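Local coordinates for TRAP-type C4-dicarboxylate:H+ symport system substrate-binding component DctP (Shewanella oneidensis, PDB 4MX6), which binds succinate and probably delivers C4-dicarboxylates in the periplasm to a TRAP-type symporter, at residues V45-P50 against M54-K59; L91-Q96 against D252-S257; N128-G133 against Q137-S142; N219-T224 against Q290-S295. All coordinates share one frame; numbering follows the deposited sequence.

In the fold
From the N terminus, contact 1 closes first and in series, tying the loop after strand 37-42 to the opening turns of helix 50-65. Contact 2 opens at 91-96 and closes at helix 252-257, enclosing a long loop of chain. Nested within that loop, contact 3 joins the consecutive helices 124-132 and 134-139. Contact 4 starts inside the same loop, at 219-224, but closes beyond it on helix 260-295, so contacts 2 and 4 cross; their centres are 36 Å apart, on opposite sides of the chain's centre. Contacts 1 and 4 touch through Pro50 and Thr49 on Ser222, and through Val45 on Asn223, beside the succinate site.

Contact 1 (V45-P50 against M54-K59); sequences VAENTP and MALKFK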
loop_
_atom_site.group_PDB
_atom_site.type_symbol
_atom_site.label_atom_id
_atom_site.label_comp_id
_atom_site.label_asym_id
_atom_site.label_seq_id
_atom_site.Cartn_x
_atom_site.Cartn_y
_atom_site.Cartn_z
ATOM N N VAL A 45 -7.472 4.472 -5.221
ATOM C CA VAL A 45 -6.763 5.747 -5.174
ATOM C C VAL A 45 -7.189 6.725 -6.269
ATOM O O VAL A 45 -7.929 6.390 -7.184
ATOM C CB VAL A 45 -5.226 5.565 -5.161
ATOM C CG1 VAL A 45 -4.810 4.727 -3.946
ATOM C CG2 VAL A 45 -4.693 4.955 -6.454
ATOM N N ALA A 46 -6.713 7.959 -6.141
ATOM C CA ALA A 46 -6.916 8.963 -7.178
ATOM C C ALA A 46 -6.149 8.581 -8.449
ATOM O O ALA A 46 -5.199 7.805 -8.419
ATOM C CB ALA A 46 -6.478 10.326 -6.684
ATOM N N GLU A 47 -6.555 9.145 -9.573
ATOM C CA GLU A 47 -5.909 8.851 -10.842
ATOM C C GLU A 47 -4.449 9.302 -10.867
ATOM O O GLU A 47 -3.583 8.591 -11.395
ATOM C CB GLU A 47 -6.689 9.535 -11.972
ATOM C CG GLU A 47 -6.031 9.408 -13.329
ATOM C CD GLU A 47 -6.957 9.723 -14.468
ATOM O OE1 GLU A 47 -8.112 9.225 -14.452
ATOM O OE2 GLU A 47 -6.508 10.420 -15.401
ATOM N N ASN A 48 -4.162 10.462 -10.289
ATOM C CA ASN A 48 -2.859 11.094 -10.464
ATOM C C ASN A 48 -1.910 10.684 -9.325
ATOM O O ASN A 48 -1.478 11.501 -8.504
ATOM C CB ASN A 48 -2.996 12.614 -10.610
ATOM C CG ASN A 48 -3.775 13.005 -11.853
ATOM O OD1 ASN A 48 -4.066 12.170 -12.714
ATOM N ND2 ASN A 48 -4.095 14.281 -11.967
ATOM N N THR A 49 -1.602 9.390 -9.322
ATOM C CA THR A 49 -0.854 8.695 -8.272
ATOM C C THR A 49 -0.079 7.551 -8.927
ATOM O O THR A 49 -0.367 7.204 -10.072
ATOM C CB THR A 49 -1.806 8.054 -7.253
ATOM O OG1 THR A 49 -2.630 7.081 -7.915
ATOM C CG2 THR A 49 -2.678 9.091 -6.545
ATOM N N PRO A 50 0.872 6.927 -8.214
ATOM C CA PRO A 50 1.575 5.800 -8.852
ATOM C C PRO A 50 0.640 4.666 -9.299
ATOM O O PRO A 50 0.786 4.179 -10.430
ATOM C CB PRO A 50 2.586 5.342 -7.791
ATOM C CG PRO A 50 2.159 6.020 -6.505
ATOM C CD PRO A 50 1.496 7.295 -6.935
ATOM N N MET A 54 -0.122 3.595 -13.105
ATOM C CA MET A 54 0.177 2.215 -13.502
ATOM C C MET A 54 -1.028 1.604 -14.213
ATOM O O MET A 54 -0.890 0.975 -15.265
ATOM C CB MET A 54 0.586 1.385 -12.285
ATOM C CG MET A 54 0.757 -0.098 -12.564
ATOM S SD MET A 54 -0.762 -1.006 -12.276
ATOM C CE MET A 54 -0.328 -2.597 -12.966
ATOM N N ALA A 55 -2.224 1.784 -13.653
ATOM C CA ALA A 55 -3.412 1.164 -14.234
ATOM C C ALA A 55 -3.694 1.742 -15.625
ATOM O O ALA A 55 -4.042 1.002 -16.553
ATOM C CB ALA A 55 -4.605 1.347 -13.306
ATOM N N LEU A 56 -3.574 3.066 -15.773
ATOM C CA LEU A 56 -3.803 3.690 -17.083
ATOM C C LEU A 56 -2.723 3.309 -18.091
ATOM O O LEU A 56 -3.019 3.125 -19.267
ATOM C CB LEU A 56 -3.886 5.207 -16.937
ATOM C CG LEU A 56 -5.180 5.733 -16.307
ATOM C CD1 LEU A 56 -5.107 7.241 -16.163
ATOM C CD2 LEU A 56 -6.418 5.331 -17.097
ATOM N N LYS A 57 -1.477 3.168 -17.654
ATOM C CA LYS A 57 -0.430 2.728 -18.571
ATOM C C LYS A 57 -0.719 1.313 -19.069
ATOM O O LYS A 57 -0.543 1.007 -20.253
ATOM C CB LYS A 57 0.940 2.800 -17.890
ATOM C CG LYS A 57 2.113 2.401 -18.779
ATOM C CD LYS A 57 2.273 3.325 -19.983
ATOM C CE LYS A 57 3.564 3.062 -20.731
ATOM N NZ LYS A 57 3.756 4.008 -21.849
ATOM N N PHE A 58 -1.181 0.448 -18.174
ATOM C CA PHE A 58 -1.547 -0.918 -18.544
ATOM C C PHE A 58 -2.653 -0.896 -19.603
ATOM O O PHE A 58 -2.565 -1.590 -20.625
ATOM C CB PHE A 58 -1.944 -1.689 -17.286
ATOM C CG PHE A 58 -2.445 -3.092 -17.534
ATOM C CD1 PHE A 58 -1.657 -4.051 -18.148
ATOM C CD2 PHE A 58 -3.694 -3.457 -17.081
ATOM C CE1 PHE A 58 -2.129 -5.323 -18.336
ATOM C CE2 PHE A 58 -4.159 -4.741 -17.263
ATOM C CZ PHE A 58 -3.376 -5.669 -17.890
ATOM N N LYS A 59 -3.680 -0.075 -19.390
ATOM C CA LYS A 59 -4.729 0.120 -20.385
ATOM C C LYS A 59 -4.150 0.547 -21.728
ATOM O O LYS A 59 -4.509 -0.007 -22.767
ATOM C CB LYS A 59 -5.714 1.173 -19.880
ATOM C CG LYS A 59 -6.745 1.626 -20.901
ATOM C CD LYS A 59 -7.633 2.719 -20.330
ATOM C CE LYS A 59 -8.667 3.223 -21.326
ATOM N NZ LYS A 59 -9.602 2.152 -21.733
#
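Met54 joins the two segments through its backbone: its N donates to Pro50 O at 2.9 Å with an N-H...O angle of 159°, an i to i+4 bond in the first turn of helix 50-65. Met54 CB rests on Pro50 O, 3.4 Å away. Because CG stands anti to the backbone N (chi1 173°) and the chain bends at chi2, the end of the side chain leads away from the loop, and the side chain packs on Phe41 of strand 37-42 and Leu270 of helix 260-295. Leu56 faces back toward the loop, and its CD1 methyl lies 3.5 Å from Glu47 CD and 3.7 Å from Glu47 CG. The extended Glu47 chain crosses the leucine at about a right angle, laying its CG-CD end against that single methyl. Farther along, Phe58 meets Phe97 edge-to-face. Thr49, the N-cap residue, fixes the start of the helix: its OG1 donates to Ala46 O at 2.7 Å and also caps Gly52 N. Directional bonding thus comes from the backbone and the cap, next to the succinate-binding Lys51, whereas Glu47 and Leu56 meet through van der Waals contact alone.

Contact 2 (L91-Q96 against D252-S257); sequences LLNDVQ and DAFWKS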
loop_
_atom_site.group_PDB
_atom_site.type_symbol
_atom_site.label_atom_id
_atom_site.label_comp_id
_atom_site.label_asym_id
_atom_site.label_seq_id
_atom_site.Cartn_x
_atom_site.Cartn_y
_atom_site.Cartn_z
ATOM N N LEU A 91 -12.176 -12.777 -7.074
ATOM C CA LEU A 91 -12.352 -14.230 -7.099
ATOM C C LEU A 91 -13.651 -14.654 -7.775
ATOM O O LEU A 91 -13.736 -15.759 -8.305
ATOM C CB LEU A 91 -12.225 -14.818 -5.688
ATOM C CG LEU A 91 -10.781 -14.755 -5.172
ATOM C CD1 LEU A 91 -10.709 -15.075 -3.692
ATOM C CD2 LEU A 91 -9.871 -15.698 -5.964
ATOM N N LEU A 92 -14.647 -13.778 -7.781
ATOM C CA LEU A 92 -15.864 -13.994 -8.554
ATOM C C LEU A 92 -15.701 -13.688 -10.047
ATOM O O LEU A 92 -16.605 -13.954 -10.831
ATOM C CB LEU A 92 -16.993 -13.125 -8.010
ATOM C CG LEU A 92 -17.510 -13.435 -6.603
ATOM C CD1 LEU A 92 -18.550 -12.396 -6.209
ATOM C CD2 LEU A 92 -18.096 -14.836 -6.506
ATOM N N ASN A 93 -14.552 -13.142 -10.428
ATOM C CA ASN A 93 -14.310 -12.645 -11.784
ATOM C C ASN A 93 -15.228 -11.479 -12.162
ATOM O O ASN A 93 -15.522 -11.275 -13.347
ATOM C CB ASN A 93 -14.346 -13.768 -12.828
ATOM C CG ASN A 93 -13.564 -13.417 -14.086
ATOM O OD1 ASN A 93 -12.536 -12.747 -14.038
ATOM N ND2 ASN A 93 -14.059 -13.866 -15.230
ATOM N N ASP A 94 -15.630 -10.691 -11.158
ATOM C CA ASP A 94 -16.302 -9.419 -11.414
ATOM C C ASP A 94 -15.299 -8.299 -11.698
ATOM O O ASP A 94 -15.683 -7.224 -12.143
ATOM C CB ASP A 94 -17.189 -9.048 -10.235
ATOM C CG ASP A 94 -18.466 -9.854 -10.187
ATOM O OD1 ASP A 94 -18.902 -10.369 -11.245
ATOM O OD2 ASP A 94 -19.062 -9.923 -9.085
ATOM N N VAL A 95 -14.021 -8.565 -11.430
ATOM C CA VAL A 95 -12.921 -7.673 -11.794
ATOM C C VAL A 95 -11.745 -8.614 -12.084
ATOM O O VAL A 95 -11.694 -9.705 -11.519
ATOM C CB VAL A 95 -12.624 -6.625 -10.663
ATOM C CG1 VAL A 95 -12.162 -7.286 -9.368
ATOM C CG2 VAL A 95 -11.636 -5.581 -11.114
ATOM N N GLN A 96 -10.831 -8.203 -12.956
ATOM C CA GLN A 96 -9.754 -9.073 -13.420
ATOM C C GLN A 96 -8.387 -8.716 -12.817
ATOM O O GLN A 96 -7.539 -9.594 -12.675
ATOM C CB GLN A 96 -9.691 -9.054 -14.952
ATOM C CG GLN A 96 -10.818 -9.847 -15.600
ATOM C CD GLN A 96 -12.187 -9.222 -15.398
ATOM O OE1 GLN A 96 -12.411 -8.052 -15.726
ATOM N NE2 GLN A 96 -13.119 -10.003 -14.869
ATOM N N ASP A 252 -6.709 -16.892 -10.484
ATOM C CA ASP A 252 -6.229 -18.037 -11.215
ATOM C C ASP A 252 -7.183 -18.374 -12.352
ATOM O O ASP A 252 -6.745 -18.704 -13.454
ATOM C CB ASP A 252 -6.093 -19.206 -10.250
ATOM C CG ASP A 252 -5.454 -20.396 -10.876
ATOM O OD1 ASP A 252 -4.260 -20.287 -11.244
ATOM O OD2 ASP A 252 -6.145 -21.432 -10.992
ATOM N N ALA A 253 -8.483 -18.294 -12.086
ATOM C CA ALA A 253 -9.466 -18.667 -13.093
ATOM C C ALA A 253 -9.360 -17.759 -14.319
ATOM O O ALA A 253 -9.366 -18.241 -15.453
ATOM C CB ALA A 253 -10.869 -18.631 -12.505
ATOM N N PHE A 254 -9.258 -16.450 -14.114
ATOM C CA PHE A 254 -9.121 -15.549 -15.252
ATOM C C PHE A 254 -7.790 -15.760 -15.971
ATOM O O PHE A 254 -7.734 -15.860 -17.198
ATOM C CB PHE A 254 -9.246 -14.084 -14.845
ATOM C CG PHE A 254 -8.913 -13.150 -15.961
ATOM C CD1 PHE A 254 -9.754 -13.037 -17.060
ATOM C CD2 PHE A 254 -7.738 -12.415 -15.946
ATOM C CE1 PHE A 254 -9.431 -12.194 -18.107
ATOM C CE2 PHE A 254 -7.421 -11.577 -16.997
ATOM C CZ PHE A 254 -8.269 -11.474 -18.077
ATOM N N TRP A 255 -6.717 -15.860 -15.205
ATOM C CA TRP A 255 -5.394 -15.957 -15.805
ATOM C C TRP A 255 -5.290 -17.223 -16.670
ATOM O O TRP A 255 -4.771 -17.173 -17.783
ATOM C CB TRP A 255 -4.348 -15.931 -14.695
ATOM C CG TRP A 255 -2.956 -15.496 -15.088
ATOM C CD1 TRP A 255 -1.800 -16.174 -14.827
ATOM C CD2 TRP A 255 -2.560 -14.276 -15.744
ATOM N NE1 TRP A 255 -0.723 -15.467 -15.284
ATOM C CE2 TRP A 255 -1.158 -14.301 -15.852
ATOM C CE3 TRP A 255 -3.250 -13.175 -16.252
ATOM C CZ2 TRP A 255 -0.431 -13.275 -16.448
ATOM C CZ3 TRP A 255 -2.518 -12.156 -16.849
ATOM C CH2 TRP A 255 -1.132 -12.218 -16.948
ATOM N N LYS A 256 -5.818 -18.333 -16.169
ATOM C CA LYS A 256 -5.831 -19.586 -16.924
ATOM C C LYS A 256 -6.768 -19.542 -18.132
ATOM O O LYS A 256 -6.582 -20.305 -19.079
ATOM C CB LYS A 256 -6.210 -20.752 -16.010
ATOM C CG LYS A 256 -5.080 -21.169 -15.090
ATOM C CD LYS A 256 -5.472 -22.290 -14.142
ATOM C CE LYS A 256 -4.282 -22.717 -13.288
ATOM N NZ LYS A 256 -4.668 -23.642 -12.187
ATOM N N SER A 257 -7.762 -18.657 -18.115
ATOM C CA SER A 257 -8.745 -18.581 -19.204
ATOM C C SER A 257 -8.179 -17.896 -20.445
ATOM O O SER A 257 -8.778 -17.965 -21.523
ATOM C CB SER A 257 -10.010 -17.850 -18.743
ATOM O OG SER A 257 -9.855 -16.441 -18.742
HETATM O O HOH W 1 -12.383 -15.312 -17.563
#
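Gln96 lies over one face of the Phe254 ring, with CG 3.6 Å from the ring centroid and 9° off the normal, a CH-pi contact almost above the centre. Gln96 CB extends the cover over one side of the ring, 4.0 Å from both Phe254 CD2 and Phe254 CE2. Beside this, Asn93 OD1 reaches Phe254 CB at 3.6 Å, and its amide plane is turned 32° from the ring. The bend of Gln96 at chi2 folds its amide back from the ring toward Asn93. There Gln96 NE2 donates to Asn93 OD1, 2.9 Å away and nearly straight at 177°; the donor keeps the partner in its own amide plane but stands well above the carbonyl plane of Asn93. The other end of the amide is held too, since Gln96 OE1 accepts from Lys40 N, so the group has little freedom to flip. A water in the plane of the Phe254 ring, at its edge, donates to Ser257 OG at 3.0 Å and weakly accepts from Asn93 ND2. Ser257 OG in turn donates to Phe254 O at 2.7 Å, an oxygen that also receives Ser257 N. In the next shell Ile39 of strand 37-42 touches both Gln96 and Phe254, and Gln96 O accepts from Thr250 OG1 of strand 243-251. Asn93 itself, with positive phi, closes helix 86-91 in a Schellman motif; the loop that follows packs on the short helix 252-257, away from the succinate site.

Contact 3 (N128-G133 against Q137-S142); sequences NRFQQG and QALLNS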
loop_
_atom_site.group_PDB
_atom_site.type_symbol
_atom_site.label_atom_id
_atom_site.label_comp_id
_atom_site.label_asym_id
_atom_site.label_seq_id
_atom_site.Cartn_x
_atom_site.Cartn_y
_atom_site.Cartn_z
ATOM N N ASN A 128 12.538 -2.764 -1.881
ATOM C CA ASN A 128 12.705 -3.337 -3.202
ATOM C C ASN A 128 13.657 -4.543 -3.188
ATOM O O ASN A 128 13.392 -5.557 -3.826
ATOM C CB ASN A 128 13.198 -2.296 -4.185
ATOM C CG ASN A 128 13.057 -2.748 -5.589
ATOM O OD1 ASN A 128 11.941 -2.833 -6.103
ATOM N ND2 ASN A 128 14.174 -3.028 -6.238
ATOM N N ARG A 129 14.772 -4.433 -2.473
ATOM C CA ARG A 129 15.694 -5.560 -2.396
ATOM C C ARG A 129 15.003 -6.785 -1.801
ATOM O O ARG A 129 15.161 -7.909 -2.293
ATOM C CB ARG A 129 16.939 -5.199 -1.583
ATOM C CG ARG A 129 17.997 -4.448 -2.367
ATOM C CD ARG A 129 19.281 -4.283 -1.564
ATOM N NE ARG A 129 19.339 -2.984 -0.899
ATOM C CZ ARG A 129 19.563 -1.835 -1.535
ATOM N NH1 ARG A 129 19.738 -1.821 -2.849
ATOM N NH2 ARG A 129 19.607 -0.695 -0.862
ATOM N N PHE A 130 14.236 -6.579 -0.736
ATOM C CA PHE A 130 13.518 -7.694 -0.123
ATOM C C PHE A 130 12.513 -8.298 -1.112
ATOM O O PHE A 130 12.443 -9.508 -1.284
ATOM C CB PHE A 130 12.820 -7.261 1.157
ATOM C CG PHE A 130 11.999 -8.345 1.783
ATOM C CD1 PHE A 130 12.598 -9.389 2.469
ATOM C CD2 PHE A 130 10.621 -8.339 1.671
ATOM C CE1 PHE A 130 11.824 -10.389 3.048
ATOM C CE2 PHE A 130 9.851 -9.344 2.230
ATOM C CZ PHE A 130 10.449 -10.365 2.925
ATOM N N GLN A 131 11.746 -7.446 -1.778
ATOM C CA GLN A 131 10.762 -7.910 -2.753
ATOM C C GLN A 131 11.370 -8.722 -3.888
ATOM O O GLN A 131 10.764 -9.683 -4.352
ATOM C CB GLN A 131 9.993 -6.729 -3.333
ATOM C CG GLN A 131 8.949 -6.181 -2.361
ATOM C CD GLN A 131 8.386 -4.838 -2.789
ATOM O OE1 GLN A 131 8.887 -4.187 -3.712
ATOM N NE2 GLN A 131 7.347 -4.399 -2.101
ATOM N N GLN A 132 12.551 -8.313 -4.355
ATOM C CA GLN A 132 13.203 -8.959 -5.493
ATOM C C GLN A 132 14.043 -10.168 -5.093
ATOM O O GLN A 132 14.457 -10.939 -5.957
ATOM C CB GLN A 132 14.060 -7.947 -6.260
ATOM C CG GLN A 132 13.223 -6.851 -6.931
ATOM C CD GLN A 132 12.150 -7.423 -7.844
ATOM O OE1 GLN A 132 12.448 -8.201 -8.726
ATOM N NE2 GLN A 132 10.899 -7.040 -7.626
ATOM N N GLY A 133 14.297 -10.329 -3.798
ATOM C CA GLY A 133 14.993 -11.500 -3.286
ATOM C C GLY A 133 14.085 -12.711 -3.226
ATOM O O GLY A 133 12.905 -12.662 -3.551
ATOM N N GLN A 137 10.056 -12.919 -3.633
ATOM C CA GLN A 137 9.491 -13.510 -4.835
ATOM C C GLN A 137 8.547 -14.646 -4.472
ATOM O O GLN A 137 7.487 -14.802 -5.073
ATOM C CB GLN A 137 10.597 -13.964 -5.794
ATOM C CG GLN A 137 11.335 -12.797 -6.425
ATOM C CD GLN A 137 10.429 -12.010 -7.344
ATOM O OE1 GLN A 137 10.052 -12.492 -8.415
ATOM N NE2 GLN A 137 10.058 -10.808 -6.933
ATOM N N ALA A 138 8.918 -15.440 -3.474
ATOM C CA ALA A 138 8.057 -16.532 -3.039
ATOM C C ALA A 138 6.709 -16.002 -2.525
ATOM O O ALA A 138 5.682 -16.642 -2.713
ATOM C CB ALA A 138 8.748 -17.375 -1.983
ATOM N N LEU A 139 6.713 -14.833 -1.898
ATOM C CA LEU A 139 5.489 -14.259 -1.361
ATOM C C LEU A 139 4.460 -13.944 -2.460
ATOM O O LEU A 139 3.267 -13.896 -2.184
ATOM C CB LEU A 139 5.804 -13.017 -0.516
ATOM C CG LEU A 139 6.351 -13.323 0.885
ATOM C CD1 LEU A 139 6.960 -12.116 1.525
ATOM C CD2 LEU A 139 5.258 -13.862 1.791
ATOM N N LEU A 140 4.911 -13.760 -3.698
ATOM C CA LEU A 140 3.975 -13.524 -4.802
ATOM C C LEU A 140 3.052 -14.725 -5.019
ATOM O O LEU A 140 1.956 -14.577 -5.582
ATOM C CB LEU A 140 4.710 -13.199 -6.106
ATOM C CG LEU A 140 5.401 -11.836 -6.143
ATOM C CD1 LEU A 140 6.355 -11.724 -7.313
ATOM C CD2 LEU A 140 4.371 -10.719 -6.199
ATOM N N ASN A 141 3.502 -15.906 -4.592
ATOM C CA ASN A 141 2.724 -17.131 -4.769
ATOM C C ASN A 141 2.050 -17.598 -3.485
ATOM O O ASN A 141 1.509 -18.697 -3.445
ATOM C CB ASN A 141 3.613 -18.252 -5.319
ATOM C CG ASN A 141 4.175 -17.922 -6.678
ATOM O OD1 ASN A 141 3.523 -17.250 -7.478
ATOM N ND2 ASN A 141 5.386 -18.391 -6.954
ATOM N N SER A 142 2.047 -16.757 -2.456
ATOM C CA SER A 142 1.570 -17.152 -1.138
ATOM C C SER A 142 0.069 -17.416 -1.065
ATOM O O SER A 142 -0.401 -18.010 -0.090
ATOM C CB SER A 142 1.968 -16.100 -0.097
ATOM O OG SER A 142 1.390 -14.830 -0.359
HETATM O O HOH W 2 8.557 -9.115 -8.870
#
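Two consecutive helices, 124-132 and 134-139, meet here at the corner where Gly133 ends one and serves as N-cap of the other, and Gln137 carries most of the contact. Its backbone N donates to Gly133 O at 2.9 Å, a bond of the first turn of the second helix. Its side chain reaches back across the corner: the bend at chi2 (-66°) brings NE2 to 2.9 Å from Gln131 O, nearly straight at 172°, with the acceptor in the amide plane of Gln137 and the donor tilted 28° from the carbonyl plane. On the way, Gln137 CG passes 3.3 Å from Gly133 O. A water accepts from Gln137 NE2 at 3.0 Å and, weakly, from Gln132 NE2. On another side of the corner Leu139 CD1 meets the Phe130 ring, 4.1 Å from Phe130 CE2, and the two side chains cross at about a right angle. Val330 and Ala334 of helix 328-337 also touch Phe130, while Gln131 sends its own amide to Asp245 and His155. A leucine in place of Gln137 would probably leave Gln131 O without its amide donor and the water without its firmer partner. The corner therefore combines a polar seam, in which one glutamine bonds across the bend through both backbone and side chain, with an apolar patch of phenylalanine and leucine.

Contact 4 (N219-T224 against Q290-S295); sequences NTWSNT and QLILDS
Ile292 CD1 carries the contact from segment 290-295, lying 3.8 Å from Trp221 CE3 and equally 3.8 Å from Thr224 CG2. CG1 of Ile292 is anti to the carbonyl carbon (chi1 -70°) and the chain runs on extended through chi2, carrying the terminal methyl to helix 221-226. The methyl meets the indole at its edge, near the ring plane, and the isoleucine side chain crosses that of Thr224 at about a right angle. Thr224 divides its two branches: with chi1 at -60°, CG2 is anti to the backbone N and faces the isoleucine, while OG1 turns back along the helix to donate to Thr220 O at 2.8 Å. That donor stands above the carbonyl plane, and Thr220 O also receives Thr224 N. Replacing Thr224 by a serine removes CG2 and would probably open a gap beside Ile292 CD1, which would keep the tryptophan edge but lose its threonine neighbour. The helix start is built around Asn219 OD1, gripped by Thr220 N on a lone pair at 3.0 Å and by Asn223 ND2 at 2.9 Å. These bonds tie together the two asparagines whose ND2 atoms each hydrogen-bond succinate. Thr220 OG1 adds a weak N-cap bond from Asn223 N and also bonds Asn156 OD1. Ile236 of strand 235-237 touches both Trp221 and Ile292, and Trp221 also touches Asp285 and Lys289, earlier on helix 260-295, so the indole sits where helix 221-226, helix 260-295 and strand 235-237 meet.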
loop_
_atom_site.group_PDB
_atom_site.type_symbol
_atom_site.label_atom_id
_atom_site.label_comp_id
_atom_site.label_asym_id
_atom_site.label_seq_id
_atom_site.Cartn_x
_atom_site.Cartn_y
_atom_site.Cartn_z
ATOM N N ASN A 219 0.044 7.513 6.179
ATOM C CA ASN A 219 -0.003 7.348 4.730
ATOM C C ASN A 219 1.188 8.009 4.054
ATOM O O ASN A 219 1.967 8.728 4.685
ATOM C CB ASN A 219 -1.327 7.851 4.128
ATOM C CG ASN A 219 -1.919 6.824 3.196
ATOM O OD1 ASN A 219 -1.260 6.412 2.236
ATOM N ND2 ASN A 219 -3.102 6.329 3.517
ATOM N N THR A 220 1.324 7.755 2.761
ATOM C CA THR A 220 2.413 8.320 1.997
ATOM C C THR A 220 2.093 9.752 1.591
ATOM O O THR A 220 0.929 10.176 1.608
ATOM C CB THR A 220 2.671 7.498 0.722
ATOM O OG1 THR A 220 1.528 7.651 -0.133
ATOM C CG2 THR A 220 2.899 6.016 1.054
ATOM N N TRP A 221 3.108 10.500 1.189
ATOM C CA TRP A 221 2.880 11.858 0.693
ATOM C C TRP A 221 1.867 11.860 -0.451
ATOM O O TRP A 221 1.035 12.754 -0.530
ATOM C CB TRP A 221 4.173 12.545 0.234
ATOM C CG TRP A 221 5.186 12.730 1.310
ATOM C CD1 TRP A 221 6.386 12.108 1.388
ATOM C CD2 TRP A 221 5.108 13.595 2.454
ATOM N NE1 TRP A 221 7.063 12.514 2.499
ATOM C CE2 TRP A 221 6.304 13.420 3.182
ATOM C CE3 TRP A 221 4.154 14.491 2.937
ATOM C CZ2 TRP A 221 6.573 14.109 4.356
ATOM C CZ3 TRP A 221 4.439 15.184 4.104
ATOM C CH2 TRP A 221 5.640 14.986 4.792
ATOM N N SER A 222 1.953 10.885 -1.355
ATOM C CA SER A 222 1.076 10.866 -2.523
ATOM C C SER A 222 -0.385 10.730 -2.129
ATOM O O SER A 222 -1.228 11.448 -2.665
ATOM C CB SER A 222 1.454 9.730 -3.467
ATOM O OG SER A 222 0.405 9.460 -4.388
ATOM N N ASN A 223 -0.713 9.824 -1.221
ATOM C CA ASN A 223 -2.099 9.712 -0.766
ATOM C C ASN A 223 -2.535 10.926 0.071
ATOM O O ASN A 223 -3.670 11.406 -0.042
ATOM C CB ASN A 223 -2.331 8.416 0.004
ATOM C CG ASN A 223 -2.614 7.239 -0.911
ATOM O OD1 ASN A 223 -3.110 7.403 -2.045
ATOM N ND2 ASN A 223 -2.337 6.049 -0.420
ATOM N N THR A 224 -1.629 11.428 0.903
ATOM C CA THR A 224 -1.932 12.552 1.775
ATOM C C THR A 224 -2.298 13.772 0.929
ATOM O O THR A 224 -3.246 14.501 1.255
ATOM C CB THR A 224 -0.737 12.842 2.699
ATOM O OG1 THR A 224 -0.467 11.697 3.505
ATOM C CG2 THR A 224 -0.996 14.019 3.617
ATOM N N GLN A 290 6.403 18.431 -1.370
ATOM C CA GLN A 290 6.597 19.859 -1.628
ATOM C C GLN A 290 5.277 20.609 -1.824
ATOM O O GLN A 290 5.130 21.720 -1.323
ATOM C CB GLN A 290 7.518 20.077 -2.825
ATOM C CG GLN A 290 7.956 21.524 -2.991
ATOM C CD GLN A 290 8.707 22.040 -1.774
ATOM O OE1 GLN A 290 9.665 21.420 -1.312
ATOM N NE2 GLN A 290 8.268 23.169 -1.245
ATOM N N LEU A 291 4.321 20.017 -2.534
ATOM C CA LEU A 291 3.035 20.686 -2.716
ATOM C C LEU A 291 2.305 20.876 -1.388
ATOM O O LEU A 291 1.669 21.906 -1.169
ATOM C CB LEU A 291 2.158 19.915 -3.696
ATOM C CG LEU A 291 2.651 19.957 -5.151
ATOM C CD1 LEU A 291 1.848 19.013 -6.019
ATOM C CD2 LEU A 291 2.602 21.363 -5.745
ATOM N N ILE A 292 2.404 19.892 -0.497
ATOM C CA ILE A 292 1.812 20.031 0.831
ATOM C C ILE A 292 2.481 21.170 1.602
ATOM O O ILE A 292 1.813 22.016 2.202
ATOM C CB ILE A 292 1.878 18.710 1.605
ATOM C CG1 ILE A 292 0.918 17.703 0.969
ATOM C CG2 ILE A 292 1.526 18.929 3.080
ATOM C CD1 ILE A 292 1.132 16.285 1.439
ATOM N N LEU A 293 3.804 21.216 1.570
ATOM C CA LEU A 293 4.519 22.306 2.220
ATOM C C LEU A 293 4.110 23.661 1.624
ATOM O O LEU A 293 3.869 24.627 2.365
ATOM C CB LEU A 293 6.028 22.086 2.115
ATOM C CG LEU A 293 6.560 20.838 2.828
ATOM C CD1 LEU A 293 8.076 20.789 2.729
ATOM C CD2 LEU A 293 6.103 20.743 4.285
ATOM N N ASP A 294 4.023 23.731 0.294
ATOM C CA ASP A 294 3.659 24.979 -0.387
ATOM C C ASP A 294 2.319 25.524 0.113
ATOM O O ASP A 294 2.105 26.736 0.139
ATOM C CB ASP A 294 3.540 24.774 -1.905
ATOM C CG ASP A 294 4.872 24.551 -2.593
ATOM O OD1 ASP A 294 5.933 24.816 -1.990
ATOM O OD2 ASP A 294 4.846 24.103 -3.763
ATOM N N SER A 295 1.401 24.633 0.472
ATOM C CA SER A 295 0.052 25.044 0.865
ATOM C C SER A 295 0.030 25.813 2.178
ATOM O O SER A 295 -0.884 26.600 2.423
ATOM C CB SER A 295 -0.860 23.825 1.000
ATOM O OG SER A 295 -0.627 23.137 2.222
#